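Local coordinates for cell division control protein 45 cdc45 putative (Entamoeba histolytica, PDB 6CC2) that probably serves as the Cdc45 subunit of the replicative helicase complex, helping to unwind DNA during chromosome replication, at residues 368-373 / 443-448; 405-410 / 448-453. One frame throughout, in Å; residues are numbered along the deposited sequence. Where two conformers were deposited one is given.

Contact 1: residues 368-373 / 443-448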
ATOM      1  N   ASP A 368       9.097  -5.499  -9.810  1.00 21.54           N
ATOM      2  CA  ASP A 368       9.719  -4.561 -10.744  1.00 22.80           C
ATOM      3  C   ASP A 368      10.793  -5.215 -11.604  1.00 27.14           C
ATOM      4  O   ASP A 368      11.523  -4.506 -12.311  1.00 31.52           O
ATOM      5  CB  ASP A 368      10.298  -3.376  -9.978  1.00 26.12           C
ATOM      6  CG  ASP A 368      10.637  -2.202 -10.873  1.00 33.25           C
ATOM      7  OD1 ASP A 368       9.777  -1.797 -11.706  1.00 29.15           O
ATOM      8  OD2 ASP A 368      11.767  -1.679 -10.739  1.00 34.21           O
ATOM      9  N   GLU A 369      10.934  -6.529 -11.535  1.00 22.51           N
ATOM     10  CA  GLU A 369      11.755  -7.308 -12.445  1.00 22.80           C
ATOM     11  C   GLU A 369      10.978  -8.568 -12.780  1.00 21.24           C
ATOM     12  O   GLU A 369      10.112  -8.995 -12.011  1.00 21.98           O
ATOM     13  CB  GLU A 369      13.119  -7.674 -11.842  1.00 31.80           C
ATOM     14  CG  GLU A 369      13.973  -6.482 -11.454  1.00 41.08           C
ATOM     15  CD  GLU A 369      14.488  -5.704 -12.655  1.00 55.38           C
ATOM     16  OE1 GLU A 369      14.247  -6.136 -13.796  1.00 58.63           O
ATOM     17  OE2 GLU A 369      15.137  -4.660 -12.447  1.00 58.66           O
ATOM     18  N   PRO A 370      11.288  -9.206 -13.909  1.00 25.06           N
ATOM     19  CA  PRO A 370      10.494 -10.367 -14.324  1.00 24.95           C
ATOM     20  C   PRO A 370      10.511 -11.510 -13.326  1.00 26.70           C
ATOM     21  O   PRO A 370       9.541 -12.269 -13.262  1.00 28.16           O
ATOM     22  CB  PRO A 370      11.148 -10.779 -15.659  1.00 26.46           C
ATOM     23  CG  PRO A 370      11.810  -9.570 -16.156  1.00 33.07           C
ATOM     24  CD  PRO A 370      12.263  -8.796 -14.939  1.00 29.97           C
ATOM     25  N   ASP A 371      11.591 -11.667 -12.559  1.00 25.87           N
ATOM     26  CA  ASP A 371      11.663 -12.770 -11.607  1.00 30.08           C
ATOM     27  C   ASP A 371      11.181 -12.404 -10.209  1.00 27.96           C
ATOM     28  O   ASP A 371      11.342 -13.221  -9.285  1.00 32.09           O
ATOM     29  CB  ASP A 371      13.095 -13.316 -11.529  1.00 31.33           C
ATOM     30  CG  ASP A 371      14.060 -12.329 -10.921  1.00 35.09           C
ATOM     31  OD1 ASP A 371      13.661 -11.189 -10.625  1.00 34.93           O
ATOM     32  OD2 ASP A 371      15.248 -12.713 -10.744  1.00 36.83           O
ATOM     33  N   GLN A 372      10.609 -11.213 -10.018  1.00 22.38           N
ATOM     34  CA  GLN A 372      10.049 -10.815  -8.742  1.00 21.87           C
ATOM     35  C   GLN A 372       8.592 -11.247  -8.659  1.00 25.06           C
ATOM     36  O   GLN A 372       7.844 -11.160  -9.635  1.00 28.51           O
ATOM     37  CB  GLN A 372      10.181  -9.306  -8.542  1.00 23.88           C
ATOM     38  CG  GLN A 372      11.626  -8.883  -8.283  1.00 24.63           C
ATOM     39  CD  GLN A 372      11.819  -7.401  -8.070  1.00 24.46           C
ATOM     40  OE1 GLN A 372      10.870  -6.617  -8.008  1.00 24.30           O
ATOM     41  NE2 GLN A 372      13.085  -6.997  -7.968  1.00 26.67           N
ATOM     42  N   ASN A 373       8.203 -11.735  -7.488  1.00 21.63           N
ATOM     43  CA  ASN A 373       6.827 -12.124  -7.231  1.00 22.69           C
ATOM     44  C   ASN A 373       6.565 -11.924  -5.744  1.00 21.29           C
ATOM     45  O   ASN A 373       7.501 -11.808  -4.947  1.00 22.22           O
ATOM     46  CB  ASN A 373       6.569 -13.582  -7.612  1.00 28.04           C
ATOM     47  CG  ASN A 373       7.566 -14.517  -6.984  1.00 30.56           C
ATOM     48  OD1 ASN A 373       7.481 -14.819  -5.817  1.00 30.73           O
ATOM     49  ND2 ASN A 373       8.571 -14.939  -7.766  1.00 37.08           N
ATOM     50  N   THR A 443       5.778  -4.869 -20.425  1.00 21.50           N
ATOM     51  CA  THR A 443       5.719  -6.026 -19.528  1.00 25.52           C
ATOM     52  C   THR A 443       4.646  -5.806 -18.469  1.00 24.42           C
ATOM     53  O   THR A 443       4.459  -4.682 -18.000  1.00 23.76           O
ATOM     54  CB  THR A 443       7.064  -6.265 -18.843  1.00 33.67           C
ATOM     55  OG1 THR A 443       7.344  -5.167 -17.965  1.00 38.58           O
ATOM     56  CG2 THR A 443       8.178  -6.422 -19.863  1.00 34.88           C
ATOM     57  N   PRO A 444       3.934  -6.857 -18.054  1.00 24.84           N
ATOM     58  CA  PRO A 444       2.846  -6.641 -17.095  1.00 21.36           C
ATOM     59  C   PRO A 444       3.285  -5.953 -15.802  1.00 18.89           C
ATOM     60  O   PRO A 444       2.570  -5.068 -15.332  1.00 22.33           O
ATOM     61  CB  PRO A 444       2.328  -8.065 -16.829  1.00 28.03           C
ATOM     62  CG  PRO A 444       2.612  -8.789 -18.132  1.00 32.58           C
ATOM     63  CD  PRO A 444       3.951  -8.241 -18.586  1.00 30.82           C
ATOM     64  N   TYR A 445       4.416  -6.339 -15.217  1.00 21.34           N
ATOM     65  CA  TYR A 445       4.777  -5.738 -13.931  1.00 22.75           C
ATOM     66  C   TYR A 445       5.067  -4.243 -14.063  1.00 24.54           C
ATOM     67  O   TYR A 445       4.765  -3.482 -13.142  1.00 23.88           O
ATOM     68  CB  TYR A 445       5.951  -6.473 -13.305  1.00 24.33           C
ATOM     69  CG  TYR A 445       7.235  -6.474 -14.099  1.00 31.47           C
ATOM     70  CD1 TYR A 445       7.474  -7.421 -15.087  1.00 35.89           C
ATOM     71  CD2 TYR A 445       8.215  -5.529 -13.851  1.00 37.49           C
ATOM     72  CE1 TYR A 445       8.640  -7.407 -15.797  1.00 32.23           C
ATOM     73  CE2 TYR A 445       9.382  -5.527 -14.558  1.00 36.04           C
ATOM     74  CZ  TYR A 445       9.585  -6.454 -15.530  1.00 35.23           C
ATOM     75  OH  TYR A 445      10.774  -6.429 -16.249  1.00 50.59           O
ATOM     76  N   LYS A 446       5.604  -3.796 -15.203  1.00 21.88           N
ATOM     77  CA  LYS A 446       5.777  -2.363 -15.428  1.00 18.93           C
ATOM     78  C   LYS A 446       4.462  -1.675 -15.784  1.00 18.95           C
ATOM     79  O   LYS A 446       4.173  -0.577 -15.293  1.00 18.51           O
ATOM     80  CB  LYS A 446       6.806  -2.128 -16.542  1.00 22.98           C
ATOM     81  CG  LYS A 446       8.201  -2.620 -16.253  1.00 30.52           C
ATOM     82  CD  LYS A 446       8.860  -1.813 -15.165  1.00 42.54           C
ATOM     83  CE  LYS A 446      10.361  -2.064 -15.133  1.00 55.98           C
ATOM     84  NZ  LYS A 446      11.028  -1.279 -14.051  1.00 63.65           N
ATOM     85  N   ALA A 447       3.682  -2.267 -16.687  1.00 18.64           N
ATOM     86  CA  ALA A 447       2.392  -1.695 -17.048  1.00 17.56           C
ATOM     87  C   ALA A 447       1.506  -1.517 -15.825  1.00 18.40           C
ATOM     88  O   ALA A 447       0.805  -0.517 -15.718  1.00 19.51           O
ATOM     89  CB  ALA A 447       1.702  -2.568 -18.098  1.00 18.97           C
ATOM     90  N   LEU A 448       1.530  -2.492 -14.895  1.00 17.57           N
ATOM     91  CA  LEU A 448       0.708  -2.391 -13.688  1.00 18.04           C
ATOM     92  C   LEU A 448       1.102  -1.162 -12.875  1.00 19.71           C
ATOM     93  O   LEU A 448       0.240  -0.443 -12.357  1.00 17.54           O
ATOM     94  CB  LEU A 448       0.855  -3.646 -12.847  1.00 22.28           C
ATOM     95  CG  LEU A 448       0.055  -4.879 -13.272  1.00 32.95           C
ATOM     96  CD1 LEU A 448       0.668  -6.161 -12.712  1.00 40.18           C
ATOM     97  CD2 LEU A 448      -1.392  -4.723 -12.823  1.00 32.81           C
TER
HETATM   98  O   HOH W   1      13.262  -2.352 -13.662  1.00 50.26           O
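D368, E369 and P370 lie against Y445 and K446, so that a loop joining helices 354-364 and 374-385 closes over the first turn of helix 444-462. That helix rests on the mixed C-terminal sheet, consistent with the DHHA1-like domain of Cdc45 and its RecJ relatives. T443 is its N-cap residue, and on the loop side a type I turn runs from E369 to Q372.

The packing part belongs to Y445. Its CG sits between the backbone N and the carbonyl carbon (chi1 61°), and the ring is sandwiched near its rim: E369 C lies 3.7 Å above one face, T443 OG1 above the opposite one. P370 approaches obliquely with its ring carbons, CD being 3.1 Å from Y445 OH, while D368 O comes within 3.3 Å of Y445 CE2.

The charged part is a salt bridge, K446 NZ to D368 OD1 at 2.7 Å, with the ammonium 40° above the carboxylate plane. D368 OD1 also takes a bond from Q449, one turn further along the helix, so two donors grip one oxygen at the surface. A water lies 3.1 Å from D368 O and near K446 NZ, the latter approach being too short to interpret.

Inside the loop, D368 N donates to Q372 OE1 at 2.8 Å; the donor stands above the amide plane, 42° out of it.

Contact 2: residues 405-410 / 448-453; sequences KNLVET and LQLAQF
L407 and F453 bring together two helices, 393-417 and 444-462, whose local axes cross at -61° and approach to 9.9 Å. This is plain helix-helix packing, largely buried, and it holds through apolar contacts.

Along the first helix, L407 is the first to touch the other helix. Its CG stands anti to the carbonyl carbon (chi1 -68°), and methyl CD2 settles onto the backbone of the other helix, 3.7 Å from L450 CA. The same methyl also touches Q449 CB and L450 CD1. L407 CB meets F453 CG at 4.2 Å.

V408 follows, and although its CB points away from the other helix, CG2 meets the ring of F453, 3.6 Å from CE1. With CG anti to its backbone N (chi1 175°), F453 sends its ring toward the 407-408 backbone. One face of the ring is turned to the peptide after L407: L407 O lies 3.7 Å above the ring plane, offset toward the rim, with V408 N over the same face.

T410 ends the walk. Its CG2 touches L450 CD2 at 4.1 Å, the two side chains crossing at about a right angle, while OG1 turns back to donate to N406 O at 3.0 Å. That carbonyl also receives T410 N, from the opposite face of its plane.

Helix 435-441 closes over the T410 and L450 side through F441, helix 267-273 packs beside V408, and A451 carries helix 444-462 onto strand 479-485.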
ATOM      1  N   LYS A 405      10.497   8.549 -10.379  1.00 19.06           N
ATOM      2  CA  LYS A 405      11.017   9.399 -11.445  1.00 20.29           C
ATOM      3  C   LYS A 405      10.579   8.883 -12.813  1.00 19.95           C
ATOM      4  O   LYS A 405      10.211   9.668 -13.691  1.00 23.14           O
ATOM      5  CB  LYS A 405      12.536   9.482 -11.351  1.00 21.87           C
ATOM      6  CG  LYS A 405      12.986  10.331 -10.155  1.00 25.78           C
ATOM      7  CD  LYS A 405      14.481  10.218  -9.886  1.00 36.43           C
ATOM      8  CE  LYS A 405      15.294  10.979 -10.880  1.00 45.78           C
ATOM      9  NZ  LYS A 405      16.720  11.047 -10.443  1.00 51.11           N
ATOM     10  N   ASN A 406      10.611   7.563 -13.001  0.57 20.25           N
ATOM     11  CA  ASN A 406      10.212   6.982 -14.277  0.57 22.18           C
ATOM     12  C   ASN A 406       8.711   7.130 -14.511  0.57 22.83           C
ATOM     13  O   ASN A 406       8.278   7.479 -15.623  0.57 25.40           O
ATOM     14  CB  ASN A 406      10.615   5.507 -14.314  0.57 24.77           C
ATOM     15  CG  ASN A 406      10.318   4.861 -15.642  0.57 33.60           C
ATOM     16  OD1 ASN A 406      10.310   5.522 -16.680  0.57 48.07           O
ATOM     17  ND2 ASN A 406      10.064   3.556 -15.617  0.57 35.06           N
ATOM     18  N   LEU A 407       7.908   6.854 -13.484  1.00 20.20           N
ATOM     19  CA  LEU A 407       6.454   6.875 -13.641  1.00 19.81           C
ATOM     20  C   LEU A 407       5.936   8.290 -13.875  1.00 20.29           C
ATOM     21  O   LEU A 407       5.104   8.515 -14.764  1.00 20.76           O
ATOM     22  CB  LEU A 407       5.795   6.261 -12.413  1.00 19.82           C
ATOM     23  CG  LEU A 407       6.032   4.771 -12.248  1.00 24.17           C
ATOM     24  CD1 LEU A 407       5.602   4.322 -10.859  1.00 26.41           C
ATOM     25  CD2 LEU A 407       5.280   4.003 -13.339  1.00 26.13           C
ATOM     26  N   VAL A 408       6.410   9.261 -13.084  1.00 20.99           N
ATOM     27  CA  VAL A 408       5.945  10.641 -13.240  1.00 23.04           C
ATOM     28  C   VAL A 408       6.316  11.172 -14.617  1.00 26.30           C
ATOM     29  O   VAL A 408       5.488  11.770 -15.320  1.00 28.16           O
ATOM     30  CB  VAL A 408       6.509  11.526 -12.112  1.00 24.89           C
ATOM     31  CG1 VAL A 408       6.313  13.021 -12.460  1.00 29.66           C
ATOM     32  CG2 VAL A 408       5.851  11.198 -10.814  1.00 24.29           C
ATOM     33  N   GLU A 409       7.559  10.934 -15.042  1.00 25.81           N
ATOM     34  CA  GLU A 409       7.986  11.409 -16.356  1.00 29.92           C
ATOM     35  C   GLU A 409       7.102  10.835 -17.462  1.00 28.33           C
ATOM     36  O   GLU A 409       6.590  11.571 -18.319  1.00 29.61           O
ATOM     37  CB  GLU A 409       9.449  11.041 -16.592  1.00 37.20           C
ATOM     38  CG  GLU A 409       9.972  11.435 -17.977  1.00 55.96           C
ATOM     39  CD  GLU A 409      11.427  11.057 -18.178  1.00 67.95           C
ATOM     40  OE1 GLU A 409      12.294  11.945 -18.048  1.00 71.06           O
ATOM     41  OE2 GLU A 409      11.699   9.867 -18.456  1.00 71.33           O
ATOM     42  N   THR A 410       6.936   9.502 -17.484  1.00 25.37           N
ATOM     43  CA  THR A 410       6.091   8.895 -18.507  1.00 27.37           C
ATOM     44  C   THR A 410       4.643   9.350 -18.351  1.00 26.44           C
ATOM     45  O   THR A 410       3.968   9.665 -19.343  1.00 25.86           O
ATOM     46  CB  THR A 410       6.175   7.367 -18.396  1.00 31.59           C
ATOM     47  OG1 THR A 410       7.536   6.940 -18.505  1.00 37.65           O
ATOM     48  CG2 THR A 410       5.343   6.683 -19.486  1.00 31.61           C
ATOM     49  N   LEU A 448       1.530  -2.492 -14.895  1.00 17.57           N
ATOM     50  CA  LEU A 448       0.708  -2.391 -13.688  1.00 18.04           C
ATOM     51  C   LEU A 448       1.102  -1.162 -12.875  1.00 19.71           C
ATOM     52  O   LEU A 448       0.240  -0.443 -12.357  1.00 17.54           O
ATOM     53  CB  LEU A 448       0.855  -3.646 -12.847  1.00 22.28           C
ATOM     54  CG  LEU A 448       0.055  -4.879 -13.272  1.00 32.95           C
ATOM     55  CD1 LEU A 448       0.668  -6.161 -12.712  1.00 40.18           C
ATOM     56  CD2 LEU A 448      -1.392  -4.723 -12.823  1.00 32.81           C
ATOM     57  N   GLN A 449       2.407  -0.895 -12.776  1.00 19.23           N
ATOM     58  CA  GLN A 449       2.841   0.276 -12.017  1.00 18.44           C
ATOM     59  C   GLN A 449       2.394   1.557 -12.686  1.00 19.22           C
ATOM     60  O   GLN A 449       1.998   2.516 -12.015  1.00 18.51           O
ATOM     61  CB  GLN A 449       4.367   0.261 -11.858  1.00 18.39           C
ATOM     62  CG  GLN A 449       4.868  -0.878 -11.014  1.00 21.55           C
ATOM     63  CD  GLN A 449       6.351  -0.828 -10.871  1.00 24.02           C
ATOM     64  OE1 GLN A 449       6.897   0.071 -10.232  1.00 26.04           O
ATOM     65  NE2 GLN A 449       7.022  -1.781 -11.476  1.00 23.73           N
ATOM     66  N   LEU A 450       2.469   1.600 -14.021  1.00 18.89           N
ATOM     67  CA  LEU A 450       2.037   2.795 -14.737  1.00 18.79           C
ATOM     68  C   LEU A 450       0.538   2.988 -14.625  1.00 18.09           C
ATOM     69  O   LEU A 450       0.064   4.111 -14.429  1.00 19.14           O
ATOM     70  CB  LEU A 450       2.489   2.699 -16.200  1.00 17.87           C
ATOM     71  CG  LEU A 450       2.133   3.906 -17.069  1.00 19.02           C
ATOM     72  CD1 LEU A 450       2.747   5.178 -16.476  1.00 24.92           C
ATOM     73  CD2 LEU A 450       2.640   3.711 -18.490  1.00 21.70           C
ATOM     74  N   ALA A 451      -0.235   1.898 -14.723  1.00 17.13           N
ATOM     75  CA  ALA A 451      -1.685   2.016 -14.584  1.00 18.47           C
ATOM     76  C   ALA A 451      -2.061   2.576 -13.213  1.00 21.05           C
ATOM     77  O   ALA A 451      -2.972   3.406 -13.109  1.00 19.30           O
ATOM     78  CB  ALA A 451      -2.353   0.663 -14.789  1.00 20.05           C
ATOM     79  N   GLN A 452      -1.393   2.102 -12.152  1.00 18.65           N
ATOM     80  CA  GLN A 452      -1.661   2.598 -10.805  1.00 18.67           C
ATOM     81  C   GLN A 452      -1.352   4.078 -10.699  1.00 20.87           C
ATOM     82  O   GLN A 452      -2.126   4.847 -10.116  1.00 19.44           O
ATOM     83  CB  GLN A 452      -0.851   1.815  -9.781  1.00 21.61           C
ATOM     84  CG  GLN A 452      -1.011   2.329  -8.358  1.00 35.14           C
ATOM     85  CD  GLN A 452      -0.414   1.381  -7.329  1.00 52.55           C
ATOM     86  OE1 GLN A 452      -0.010   0.266  -7.655  1.00 61.32           O
ATOM     87  NE2 GLN A 452      -0.359   1.826  -6.083  1.00 55.59           N
ATOM     88  N   PHE A 453      -0.222   4.498 -11.257  1.00 18.95           N
ATOM     89  CA  PHE A 453       0.121   5.911 -11.244  1.00 16.69           C
ATOM     90  C   PHE A 453      -0.920   6.730 -12.000  1.00 16.45           C
ATOM     91  O   PHE A 453      -1.346   7.802 -11.533  1.00 18.42           O
ATOM     92  CB  PHE A 453       1.517   6.144 -11.824  1.00 17.91           C
ATOM     93  CG  PHE A 453       1.847   7.598 -11.938  1.00 19.81           C
ATOM     94  CD1 PHE A 453       2.330   8.288 -10.831  1.00 23.61           C
ATOM     95  CD2 PHE A 453       1.593   8.292 -13.097  1.00 21.11           C
ATOM     96  CE1 PHE A 453       2.592   9.637 -10.911  1.00 24.34           C
ATOM     97  CE2 PHE A 453       1.858   9.642 -13.180  1.00 21.66           C
ATOM     98  CZ  PHE A 453       2.344  10.312 -12.081  1.00 22.48           C
TER

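Contacts 1 and 2 use consecutive parts of helix 444-462 and share L448, which itself faces strands 479-485 and 519-525. Their centres are about 13 Å apart. The first is a surface contact that mixes a salt bridge with packing of the Y445 ring; the second is a buried apolar one a turn further on. Q449 joins them: its CB packs in contact 2, while Q449 NE2 reaches D368 OD1 of contact 1 at 2.8 Å, a probable hydrogen bond, and also bonds to Y445 O. Together the two contacts fasten the 368-373 loop and helix 393-417 to a single helix lying on the C-terminal mixed sheet.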